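Local coordinates for protein superoxide dismutase [Fe] (Aquifex pyrophilus, PDB 1COJ) that converts superoxide radicals into hydrogen peroxide and molecular oxygen, using one iron ion in each subunit of a homotetramer, at residues A[73-87]-A[148-162]. Residues are numbered along the deposited sequence; the frame is centred on the assembly and turned at random.
Sequences FNYMGVVLHELYFGM and HNVYNLTGLIPLIVI. With FE (Fe (III) ion), chain B.
Phe73 swings its ring anti to its own backbone nitrogen (chi1 -177°), while His148 turns its imidazole beside the backbone N, anti to the carbonyl carbon, and the two rings meet obliquely, planes at 49°. His148 CD2 lies over one face of the phenyl, 3.5 Å from Phe73 CZ, and the amide of Asn149 sits at the phenyl edge. An alanine at Phe73 removes the ring beside CD2 and is likely to leave a gap against the imidazole and the Asn149 amide, though the bonds to the two imidazole nitrogens would still hold His148. Gly77 covers a face of the imidazole in a CH-pi contact, its CA 3.9 Å from the ring centroid; Trp128 and Tyr35 hold the two ring nitrogens. At its far end His148 CE1 comes within 3.8 Å of His81 CE1. His81 is fixed in turn: ND1 donates to Gly77 O at 2.6 Å, with the oxygen in the ring plane, and NE2 binds the iron at 2.2 Å. Farther along helix 63-86, Leu80 and Leu83 pack on Val161. Helix 73-86 runs across strand 160-162, joining the alpha-hairpin domain to the C-terminal domain's sheet at the iron/manganese superoxide dismutase site, where His27, Asp163, His167 and a water complete the iron's coordination.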
loop_
_atom_site.group_PDB
_atom_site.type_symbol
_atom_site.label_atom_id
_atom_site.label_comp_id
_atom_site.label_asym_id
_atom_site.label_seq_id
_atom_site.Cartn_x
_atom_site.Cartn_y
_atom_site.Cartn_z
ATOM N N PHE A 73 -11.020 -2.181 4.965
ATOM C CA PHE A 73 -11.349 -1.871 3.577
ATOM C C PHE A 73 -12.858 -1.800 3.379
ATOM O O PHE A 73 -13.385 -0.809 2.858
ATOM C CB PHE A 73 -10.760 -2.923 2.629
ATOM C CG PHE A 73 -11.001 -2.631 1.171
ATOM C CD1 PHE A 73 -10.238 -1.676 0.506
ATOM C CD2 PHE A 73 -12.016 -3.288 0.475
ATOM C CE1 PHE A 73 -10.478 -1.376 -0.835
ATOM C CE2 PHE A 73 -12.267 -2.999 -0.863
ATOM C CZ PHE A 73 -11.498 -2.038 -1.521
ATOM N N ASN A 74 -13.551 -2.837 3.831
ATOM C CA ASN A 74 -14.992 -2.908 3.678
ATOM C C ASN A 74 -15.785 -1.971 4.580
ATOM O O ASN A 74 -16.741 -1.333 4.123
ATOM C CB ASN A 74 -15.469 -4.360 3.796
ATOM C CG ASN A 74 -14.992 -5.220 2.627
ATOM O OD1 ASN A 74 -14.043 -5.991 2.751
ATOM N ND2 ASN A 74 -15.635 -5.066 1.489
ATOM N N TYR A 75 -15.363 -1.829 5.833
ATOM C CA TYR A 75 -16.077 -0.942 6.743
ATOM C C TYR A 75 -15.971 0.498 6.267
ATOM O O TYR A 75 -16.955 1.239 6.299
ATOM C CB TYR A 75 -15.561 -1.076 8.175
ATOM C CG TYR A 75 -16.398 -0.320 9.184
ATOM C CD1 TYR A 75 -17.764 -0.575 9.325
ATOM C CD2 TYR A 75 -15.827 0.663 9.987
ATOM C CE1 TYR A 75 -18.543 0.137 10.241
ATOM C CE2 TYR A 75 -16.593 1.381 10.906
ATOM C CZ TYR A 75 -17.949 1.114 11.028
ATOM O OH TYR A 75 -18.708 1.832 11.926
ATOM N N MET A 76 -14.778 0.899 5.831
ATOM C CA MET A 76 -14.592 2.255 5.328
ATOM C C MET A 76 -15.380 2.417 4.035
ATOM O O MET A 76 -15.921 3.486 3.759
ATOM C CB MET A 76 -13.112 2.574 5.114
ATOM C CG MET A 76 -12.361 2.886 6.402
ATOM S SD MET A 76 -12.928 4.403 7.203
ATOM C CE MET A 76 -14.158 3.785 8.371
ATOM N N GLY A 77 -15.450 1.340 3.256
ATOM C CA GLY A 77 -16.212 1.361 2.022
ATOM C C GLY A 77 -17.661 1.685 2.348
ATOM O O GLY A 77 -18.277 2.506 1.677
ATOM N N VAL A 78 -18.193 1.071 3.402
ATOM C CA VAL A 78 -19.570 1.334 3.823
ATOM C C VAL A 78 -19.743 2.786 4.302
ATOM O O VAL A 78 -20.520 3.558 3.729
ATOM C CB VAL A 78 -20.005 0.372 4.976
ATOM C CG1 VAL A 78 -21.383 0.751 5.514
ATOM C CG2 VAL A 78 -20.008 -1.073 4.497
ATOM N N VAL A 79 -18.992 3.150 5.338
ATOM C CA VAL A 79 -19.063 4.473 5.945
ATOM C C VAL A 79 -18.874 5.634 4.972
ATOM O O VAL A 79 -19.694 6.556 4.937
ATOM C CB VAL A 79 -18.049 4.601 7.111
ATOM C CG1 VAL A 79 -18.002 6.032 7.619
ATOM C CG2 VAL A 79 -18.437 3.663 8.250
ATOM N N LEU A 80 -17.804 5.587 4.186
ATOM C CA LEU A 80 -17.512 6.648 3.226
ATOM C C LEU A 80 -18.624 6.802 2.193
ATOM O O LEU A 80 -18.987 7.923 1.838
ATOM C CB LEU A 80 -16.154 6.404 2.561
ATOM C CG LEU A 80 -14.910 7.041 3.207
ATOM C CD1 LEU A 80 -15.076 7.289 4.693
ATOM C CD2 LEU A 80 -13.694 6.174 2.928
ATOM N N HIS A 81 -19.183 5.686 1.733
ATOM C CA HIS A 81 -20.271 5.752 0.762
ATOM C C HIS A 81 -21.533 6.348 1.374
ATOM O O HIS A 81 -22.224 7.138 0.728
ATOM C CB HIS A 81 -20.556 4.383 0.142
ATOM C CG HIS A 81 -19.624 4.033 -0.978
ATOM N ND1 HIS A 81 -18.463 3.313 -0.815
ATOM C CD2 HIS A 81 -19.654 4.390 -2.286
ATOM C CE1 HIS A 81 -17.833 3.263 -1.989
ATOM N NE2 HIS A 81 -18.516 3.902 -2.913
ATOM N N GLU A 82 -21.810 6.013 2.630
ATOM C CA GLU A 82 -22.989 6.555 3.294
ATOM C C GLU A 82 -22.866 8.063 3.484
ATOM O O GLU A 82 -23.852 8.792 3.359
ATOM C CB GLU A 82 -23.237 5.847 4.621
ATOM C CG GLU A 82 -23.637 4.402 4.425
ATOM C CD GLU A 82 -24.029 3.700 5.707
ATOM O OE1 GLU A 82 -24.564 2.580 5.605
ATOM O OE2 GLU A 82 -23.803 4.247 6.807
ATOM N N LEU A 83 -21.652 8.529 3.758
ATOM C CA LEU A 83 -21.398 9.957 3.934
ATOM C C LEU A 83 -21.489 10.679 2.588
ATOM O O LEU A 83 -21.918 11.831 2.508
ATOM C CB LEU A 83 -20.012 10.172 4.552
ATOM C CG LEU A 83 -19.815 9.735 6.007
ATOM C CD1 LEU A 83 -18.337 9.710 6.349
ATOM C CD2 LEU A 83 -20.559 10.680 6.938
ATOM N N TYR A 84 -21.092 9.976 1.534
ATOM C CA TYR A 84 -21.113 10.501 0.173
ATOM C C TYR A 84 -22.543 10.654 -0.365
ATOM O O TYR A 84 -22.972 11.758 -0.703
ATOM C CB TYR A 84 -20.280 9.575 -0.721
ATOM C CG TYR A 84 -20.327 9.857 -2.206
ATOM C CD1 TYR A 84 -19.629 10.929 -2.758
ATOM C CD2 TYR A 84 -21.018 9.008 -3.068
ATOM C CE1 TYR A 84 -19.609 11.143 -4.136
ATOM C CE2 TYR A 84 -21.007 9.214 -4.447
ATOM C CZ TYR A 84 -20.296 10.276 -4.974
ATOM O OH TYR A 84 -20.211 10.427 -6.342
ATOM N N PHE A 85 -23.284 9.552 -0.423
ATOM C CA PHE A 85 -24.658 9.582 -0.918
ATOM C C PHE A 85 -25.552 10.466 -0.055
ATOM O O PHE A 85 -26.362 11.241 -0.571
ATOM C CB PHE A 85 -25.238 8.168 -0.967
ATOM C CG PHE A 85 -24.596 7.278 -1.993
ATOM C CD1 PHE A 85 -24.495 7.683 -3.320
ATOM C CD2 PHE A 85 -24.103 6.024 -1.635
ATOM C CE1 PHE A 85 -23.918 6.858 -4.275
ATOM C CE2 PHE A 85 -23.524 5.189 -2.585
ATOM C CZ PHE A 85 -23.432 5.606 -3.908
ATOM N N GLY A 86 -25.368 10.375 1.259
ATOM C CA GLY A 86 -26.162 11.146 2.196
ATOM C C GLY A 86 -26.083 12.655 2.089
ATOM O O GLY A 86 -26.965 13.360 2.582
ATOM N N MET A 87 -25.050 13.166 1.434
ATOM C CA MET A 87 -24.914 14.606 1.304
ATOM C C MET A 87 -25.227 15.131 -0.094
ATOM O O MET A 87 -24.889 16.271 -0.413
ATOM C CB MET A 87 -23.517 15.059 1.740
ATOM C CG MET A 87 -22.381 14.580 0.847
ATOM S SD MET A 87 -20.790 15.238 1.360
ATOM C CE MET A 87 -20.906 16.897 0.743
ATOM N N HIS A 148 -10.163 3.029 0.127
ATOM C CA HIS A 148 -11.019 3.190 1.304
ATOM C C HIS A 148 -10.225 3.186 2.609
ATOM O O HIS A 148 -10.570 3.902 3.548
ATOM C CB HIS A 148 -12.063 2.068 1.390
ATOM C CG HIS A 148 -12.879 1.887 0.149
ATOM N ND1 HIS A 148 -13.429 2.936 -0.550
ATOM C CD2 HIS A 148 -13.261 0.760 -0.509
ATOM C CE1 HIS A 148 -14.107 2.475 -1.586
ATOM N NE2 HIS A 148 -14.020 1.155 -1.581
ATOM N N ASN A 149 -9.151 2.399 2.644
ATOM C CA ASN A 149 -8.327 2.246 3.844
ATOM C C ASN A 149 -6.844 2.592 3.686
ATOM O O ASN A 149 -5.990 2.037 4.387
ATOM C CB ASN A 149 -8.464 0.807 4.372
ATOM C CG ASN A 149 -7.974 -0.258 3.370
ATOM O OD1 ASN A 149 -7.886 -1.434 3.705
ATOM N ND2 ASN A 149 -7.640 0.156 2.161
ATOM N N VAL A 150 -6.527 3.512 2.783
ATOM C CA VAL A 150 -5.134 3.895 2.572
ATOM C C VAL A 150 -4.968 5.411 2.624
ATOM O O VAL A 150 -5.497 6.126 1.770
ATOM C CB VAL A 150 -4.576 3.342 1.231
ATOM C CG1 VAL A 150 -3.162 3.845 0.993
ATOM C CG2 VAL A 150 -4.586 1.821 1.248
ATOM N N TYR A 151 -4.212 5.867 3.626
ATOM C CA TYR A 151 -3.889 7.280 3.899
ATOM C C TYR A 151 -4.898 8.024 4.778
ATOM O O TYR A 151 -4.795 9.242 4.966
ATOM C CB TYR A 151 -3.593 8.069 2.611
ATOM C CG TYR A 151 -2.461 7.493 1.773
ATOM C CD1 TYR A 151 -2.437 7.664 0.385
ATOM C CD2 TYR A 151 -1.431 6.753 2.362
ATOM C CE1 TYR A 151 -1.415 7.105 -0.395
ATOM C CE2 TYR A 151 -0.407 6.192 1.599
ATOM C CZ TYR A 151 -0.405 6.365 0.220
ATOM O OH TYR A 151 0.576 5.765 -0.546
ATOM N N ASN A 152 -5.855 7.287 5.338
ATOM C CA ASN A 152 -6.870 7.875 6.205
ATOM C C ASN A 152 -6.187 8.398 7.455
ATOM O O ASN A 152 -5.331 7.718 8.023
ATOM C CB ASN A 152 -7.889 6.830 6.687
ATOM C CG ASN A 152 -8.441 5.962 5.576
ATOM O OD1 ASN A 152 -7.694 5.321 4.846
ATOM N ND2 ASN A 152 -9.758 5.902 5.474
ATOM N N LEU A 153 -6.574 9.590 7.897
ATOM C CA LEU A 153 -6.024 10.133 9.126
ATOM C C LEU A 153 -6.881 9.628 10.289
ATOM O O LEU A 153 -8.115 9.681 10.238
ATOM C CB LEU A 153 -6.032 11.664 9.109
ATOM C CG LEU A 153 -5.031 12.388 8.208
ATOM C CD1 LEU A 153 -5.321 13.873 8.243
ATOM C CD2 LEU A 153 -3.604 12.120 8.654
ATOM N N THR A 154 -6.228 9.080 11.305
ATOM C CA THR A 154 -6.919 8.594 12.490
ATOM C C THR A 154 -7.603 9.793 13.161
ATOM O O THR A 154 -7.072 10.909 13.135
ATOM C CB THR A 154 -5.899 7.978 13.490
ATOM O OG1 THR A 154 -5.351 6.773 12.946
ATOM C CG2 THR A 154 -6.557 7.662 14.819
ATOM N N GLY A 155 -8.803 9.575 13.693
ATOM C CA GLY A 155 -9.527 10.626 14.391
ATOM C C GLY A 155 -10.284 11.673 13.595
ATOM O O GLY A 155 -11.124 12.376 14.153
ATOM N N LEU A 156 -10.021 11.766 12.298
ATOM C CA LEU A 156 -10.674 12.760 11.449
ATOM C C LEU A 156 -12.199 12.625 11.394
ATOM O O LEU A 156 -12.723 11.537 11.163
ATOM C CB LEU A 156 -10.094 12.690 10.026
ATOM C CG LEU A 156 -10.491 13.799 9.045
ATOM C CD1 LEU A 156 -9.694 15.045 9.347
ATOM C CD2 LEU A 156 -10.228 13.366 7.620
ATOM N N ILE A 157 -12.904 13.731 11.633
ATOM C CA ILE A 157 -14.365 13.747 11.560
ATOM C C ILE A 157 -14.678 14.325 10.177
ATOM O O ILE A 157 -14.453 15.508 9.925
ATOM C CB ILE A 157 -14.985 14.636 12.658
ATOM C CG1 ILE A 157 -14.531 14.154 14.038
ATOM C CG2 ILE A 157 -16.507 14.586 12.579
ATOM C CD1 ILE A 157 -14.959 15.058 15.170
ATOM N N PRO A 158 -15.182 13.487 9.255
ATOM C CA PRO A 158 -15.521 13.876 7.877
ATOM C C PRO A 158 -16.700 14.823 7.731
ATOM O O PRO A 158 -17.765 14.585 8.299
ATOM C CB PRO A 158 -15.847 12.536 7.207
ATOM C CG PRO A 158 -15.290 11.497 8.139
ATOM C CD PRO A 158 -15.535 12.081 9.488
ATOM N N LEU A 159 -16.522 15.865 6.928
ATOM C CA LEU A 159 -17.585 16.830 6.682
ATOM C C LEU A 159 -18.009 16.685 5.230
ATOM O O LEU A 159 -19.191 16.521 4.940
ATOM C CB LEU A 159 -17.112 18.261 6.953
ATOM C CG LEU A 159 -16.576 18.573 8.354
ATOM C CD1 LEU A 159 -16.234 20.048 8.450
ATOM C CD2 LEU A 159 -17.588 18.189 9.427
ATOM N N ILE A 160 -17.042 16.757 4.318
ATOM C CA ILE A 160 -17.315 16.609 2.887
ATOM C C ILE A 160 -16.474 15.444 2.371
ATOM O O ILE A 160 -15.258 15.404 2.591
ATOM C CB ILE A 160 -16.964 17.891 2.086
ATOM C CG1 ILE A 160 -17.858 19.054 2.525
ATOM C CG2 ILE A 160 -17.100 17.630 0.581
ATOM C CD1 ILE A 160 -17.564 20.370 1.805
ATOM N N VAL A 161 -17.123 14.501 1.691
ATOM C CA VAL A 161 -16.448 13.318 1.163
ATOM C C VAL A 161 -16.699 13.156 -0.339
ATOM O O VAL A 161 -17.846 13.051 -0.776
ATOM C CB VAL A 161 -16.934 12.041 1.900
ATOM C CG1 VAL A 161 -16.247 10.817 1.352
ATOM C CG2 VAL A 161 -16.667 12.162 3.391
ATOM N N ILE A 162 -15.627 13.145 -1.123
ATOM C CA ILE A 162 -15.736 12.992 -2.570
ATOM C C ILE A 162 -15.111 11.672 -3.004
ATOM O O ILE A 162 -13.938 11.406 -2.733
ATOM C CB ILE A 162 -15.022 14.133 -3.341
ATOM C CG1 ILE A 162 -15.454 15.500 -2.809
ATOM C CG2 ILE A 162 -15.337 14.032 -4.836
ATOM C CD1 ILE A 162 -14.777 16.677 -3.505
HETATM FE FE FE B . -17.483 4.418 -4.747
HETATM O O HOH W 1 -15.648 4.185 -3.985
#